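Local coordinates for protein (histonelike protein HU) (Thermotoga maritima, PDB 1B8Z), which binds DNA as a histone-like protein, wrapping and stabilising it against denaturation under extreme conditions and contributing to its condensation, at the interface of chains A and B. Coordinates in Å, arbitrary orientation; residue numbers count along the deposited sequence, not the author numbering. Chains: chain A/B, Protein (histonelike protein HU).

Contact 1: the interface of chains A and B. Residues chain A 32-33, 36-37, 77; chain B 47, 85, 88-89.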
# COMPACT_ATOMS: atom_id res chain seq x y z
N ILE A 32 7.82 -2.90 -0.54
CA ILE A 32 7.62 -2.34 -1.86
C ILE A 32 8.79 -1.44 -2.23
O ILE A 32 9.33 -1.53 -3.35
CB ILE A 32 6.28 -1.55 -1.93
CG1 ILE A 32 5.14 -2.53 -1.77
CG2 ILE A 32 6.21 -0.72 -3.21
CD1 ILE A 32 3.77 -1.84 -1.62
N THR A 33 9.27 -0.60 -1.33
CA THR A 33 10.40 0.30 -1.58
C THR A 33 11.65 -0.51 -1.89
O THR A 33 12.32 -0.15 -2.87
CB THR A 33 10.64 1.19 -0.36
OG1 THR A 33 9.48 2.01 -0.18
CG2 THR A 33 11.87 2.07 -0.55
N LEU A 36 11.39 -2.00 -5.46
CA LEU A 36 11.56 -0.96 -6.47
C LEU A 36 13.02 -0.51 -6.56
O LEU A 36 13.51 -0.23 -7.66
CB LEU A 36 10.68 0.26 -6.18
CG LEU A 36 9.17 -0.04 -6.31
CD1 LEU A 36 8.39 1.23 -5.97
CD2 LEU A 36 8.78 -0.57 -7.67
N ALA A 37 13.70 -0.51 -5.42
CA ALA A 37 15.12 -0.12 -5.39
C ALA A 37 15.99 -1.11 -6.15
O ALA A 37 17.07 -0.73 -6.64
CB ALA A 37 15.60 -0.02 -3.96
N PRO A 77 9.86 5.98 -9.70
CA PRO A 77 8.76 5.09 -9.34
C PRO A 77 7.44 5.47 -10.04
O PRO A 77 7.15 6.67 -10.13
CB PRO A 77 8.55 5.34 -7.85
CG PRO A 77 8.96 6.75 -7.65
CD PRO A 77 10.01 7.02 -8.69
N PHE B 47 6.26 7.94 1.54
CA PHE B 47 5.94 7.02 0.47
C PHE B 47 5.34 7.74 -0.72
O PHE B 47 5.95 7.78 -1.80
CB PHE B 47 5.07 5.86 0.96
CG PHE B 47 4.86 4.78 -0.06
CD1 PHE B 47 5.87 3.85 -0.35
CD2 PHE B 47 3.65 4.67 -0.72
CE1 PHE B 47 5.65 2.87 -1.29
CE2 PHE B 47 3.43 3.68 -1.67
CZ PHE B 47 4.44 2.78 -1.95
N LEU B 85 10.78 8.22 -1.35
CA LEU B 85 10.70 7.06 -2.23
C LEU B 85 11.56 7.28 -3.48
O LEU B 85 12.37 6.44 -3.85
CB LEU B 85 9.26 6.76 -2.63
CG LEU B 85 8.99 5.64 -3.62
CD1 LEU B 85 9.55 4.30 -3.14
CD2 LEU B 85 7.49 5.50 -3.87
N LYS B 88 15.23 6.87 -2.64
CA LYS B 88 15.60 5.48 -2.44
C LYS B 88 15.62 4.66 -3.73
O LYS B 88 16.34 3.67 -3.82
CB LYS B 88 14.65 4.80 -1.44
N VAL B 89 14.85 5.07 -4.72
CA VAL B 89 14.74 4.36 -5.99
C VAL B 89 15.67 5.03 -7.08
O VAL B 89 16.01 4.42 -8.10
CB VAL B 89 13.26 4.38 -6.44
CG1 VAL B 89 13.10 4.15 -7.94
CG2 VAL B 89 12.41 3.31 -5.75

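Contact 2: the interface of chains A and B. Residues chain A 27-28, 30-31, 34; chain B 6, 9-10, 13.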
# COMPACT_ATOMS: atom_id res chain seq x y z
N THR A 27 5.88 -2.32 7.20
CA THR A 27 6.62 -3.43 6.58
C THR A 27 6.21 -3.61 5.13
O THR A 27 7.05 -3.85 4.27
CB THR A 27 6.40 -4.71 7.39
OG1 THR A 27 6.81 -4.45 8.74
CG2 THR A 27 7.31 -5.80 6.83
N ILE A 28 4.92 -3.42 4.82
CA ILE A 28 4.52 -3.41 3.43
C ILE A 28 5.20 -2.29 2.66
O ILE A 28 5.72 -2.53 1.56
CB ILE A 28 2.98 -3.24 3.32
CG1 ILE A 28 2.27 -4.48 3.84
CG2 ILE A 28 2.60 -2.92 1.86
CD1 ILE A 28 0.80 -4.18 4.13
N GLU A 30 7.97 -0.73 3.30
CA GLU A 30 9.42 -1.00 3.22
C GLU A 30 9.68 -2.07 2.17
O GLU A 30 10.62 -1.96 1.38
CB GLU A 30 9.87 -1.49 4.59
N THR A 31 8.82 -3.08 2.14
CA THR A 31 9.01 -4.19 1.17
C THR A 31 8.84 -3.72 -0.25
O THR A 31 9.61 -4.09 -1.16
CB THR A 31 8.08 -5.35 1.51
OG1 THR A 31 8.40 -5.78 2.84
CG2 THR A 31 8.25 -6.52 0.56
N GLU A 34 11.91 -1.56 -1.14
CA GLU A 34 13.10 -2.39 -1.39
C GLU A 34 13.01 -3.06 -2.75
O GLU A 34 14.02 -3.09 -3.48
CB GLU A 34 13.24 -3.43 -0.28
CG GLU A 34 13.73 -2.89 1.04
CD GLU A 34 13.73 -3.88 2.19
OE1 GLU A 34 13.49 -5.09 1.99
OE2 GLU A 34 13.98 -3.44 3.33
N LEU B 6 4.43 -10.77 -1.87
CA LEU B 6 4.44 -9.62 -0.96
C LEU B 6 3.98 -10.05 0.43
O LEU B 6 4.66 -9.70 1.43
CB LEU B 6 3.56 -8.50 -1.54
CG LEU B 6 3.32 -7.27 -0.64
CD1 LEU B 6 4.63 -6.57 -0.35
CD2 LEU B 6 2.33 -6.32 -1.33
N ARG B 9 6.74 -12.17 2.21
CA ARG B 9 7.90 -11.39 2.61
C ARG B 9 7.53 -10.54 3.83
O ARG B 9 8.34 -10.44 4.76
CB ARG B 9 8.41 -10.45 1.52
CG ARG B 9 8.93 -11.20 0.29
CD ARG B 9 9.65 -10.23 -0.64
NE ARG B 9 10.23 -10.95 -1.78
CZ ARG B 9 11.50 -11.34 -1.85
NH1 ARG B 9 12.34 -11.08 -0.85
NH2 ARG B 9 11.94 -11.99 -2.92
N VAL B 10 6.35 -9.92 3.78
CA VAL B 10 5.98 -9.09 4.94
C VAL B 10 5.77 -9.95 6.16
O VAL B 10 6.16 -9.54 7.28
CB VAL B 10 4.71 -8.28 4.57
CG1 VAL B 10 4.09 -7.63 5.82
CG2 VAL B 10 5.07 -7.27 3.51
N LYS B 13 9.19 -10.75 7.68
CA LYS B 13 9.88 -9.59 8.26
C LYS B 13 9.21 -9.14 9.55
O LYS B 13 9.92 -8.75 10.50
CB LYS B 13 9.91 -8.41 7.31
CG LYS B 13 10.78 -8.56 6.07
CD LYS B 13 10.67 -7.25 5.30
CE LYS B 13 11.27 -7.33 3.91
NZ LYS B 13 11.37 -5.96 3.33

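Contact 1: the interface of chains A and B
The C-terminal end of helix 18-37 of chain A, with A:Pro77 from the loop just ahead of strand 78-81, receives the short C-terminal helix 83-89 of chain B and the loop residue B:Phe47. This is part of the intertwined dimer of the bacterial histone-like (HU) family, in which helices and sheets of the two subunits build a common core. B:Leu85 sits between two parts of chain A and uses a different methyl for each. Its CD1 lies 3.7 Å from the hydroxyl OG1 of A:Thr33, a van der Waals contact, while CD2 turns to the ring of A:Pro77, 4.1 Å from CB. The leucine runs antiparallel to both neighbours. Carrying CG anti to the backbone N (chi1 176°) sends the fork between A:Thr33 and A:Pro77. The same CD2 stands 4.1 Å above the ring plane of B:Phe47, towards the rim, so the leucine also packs against the aromatic group of its own chain.

B:Phe47 presents the CE1 and CZ side of its ring to A:Ile32, whose branch methyl CG2 is 4.1 Å from CE1; the two side chains meet roughly at right angles. CD1 and CE1 also pass the hydroxyl of A:Thr33. On the other branch of this threonine, CG2 points at B:Lys88 and comes within 4.0 Å of its CB; the lysine is modelled no further than that atom. One turn along, the methyl CB of A:Ala37 packs 3.8 Å from the carbonyl O of B:Lys88, bringing the two helix ends together. B:Val89, which is poorly ordered, appears to place CG2 3.5 Å from CB of A:Leu36, with CG1 directed towards A:Pro77. The valine would thus touch both the helix and the loop, though its exact pose deserves caution.

Contact 2: the interface of chains A and B
Polar contacts centre on B:Lys13, which reaches from near the end of helix 3-14 of chain B to the face of helix 18-37 of chain A. Its ammonium NZ donates a hydrogen bond to the hydroxyl OG1 of A:Thr31 at 3.0 Å. NZ also forms a salt bridge with A:Glu34, 2.7 Å from its carboxylate oxygen OE1. The lysine meets this oxygen from above, 53° out of the carboxylate plane, and the two side chains arrive from opposite directions. A:Glu34 is poorly ordered, so the details of this pairing are less certain than those at the threonine. The lysine chain is stretched out beyond CG, which carries its amine past A:Thr27 to a point between A:Thr31 and A:Glu34. A:Thr31 OG1 in turn donates to the backbone O of A:Thr27, 2.8 Å away and one helical turn back. The hydroxyl approaches this carbonyl tilted 33° from its plane; the bond should limit the hydroxyl's rotation and leave OG1 able to accept from the lysine.

Apolar contacts follow the same helix faces. The methyl CG2 of A:Thr27 nests between the root of the lysine, 3.7 Å from B:Lys13 CB, and CG1 of B:Val10. The other valine branch, CG2, leans over the backbone of chain A at A:Ile28, 3.9 Å from CA, and also borders A:Thr31. The A:Thr31 methyl points along a different direction from its hydroxyl: CG2 lies 3.7 Å from CD1 of B:Leu6 and brushes the aliphatic part of B:Arg9. With CG2 anti to the backbone N and OG1 close to that N (chi1 -59°), A:Thr31 divides its polar and apolar roles between two branches.

Together, the helix packing and the polar link fasten the N-terminal helix of one subunit onto the long helix of the other, which would be expected to stabilise the HU dimer.

Contact 1 and contact 2 lie about 12 Å apart, measured between the centres of their C-alpha atoms, and both use helix 18-37 of chain A. Contact 2 takes residues 27 to 34 of that helix and contact 1 residues 32 to 37, so the stretches overlap in sequence without sharing a residue. Chain B meets this helix with its N-terminal helix in contact 2 and its C-terminal helix in contact 1, bringing both ends of its fold onto one element of the partner. Two-fold symmetry repeats each contact with the chains exchanged, consistent with the interlocked dimer of HU proteins.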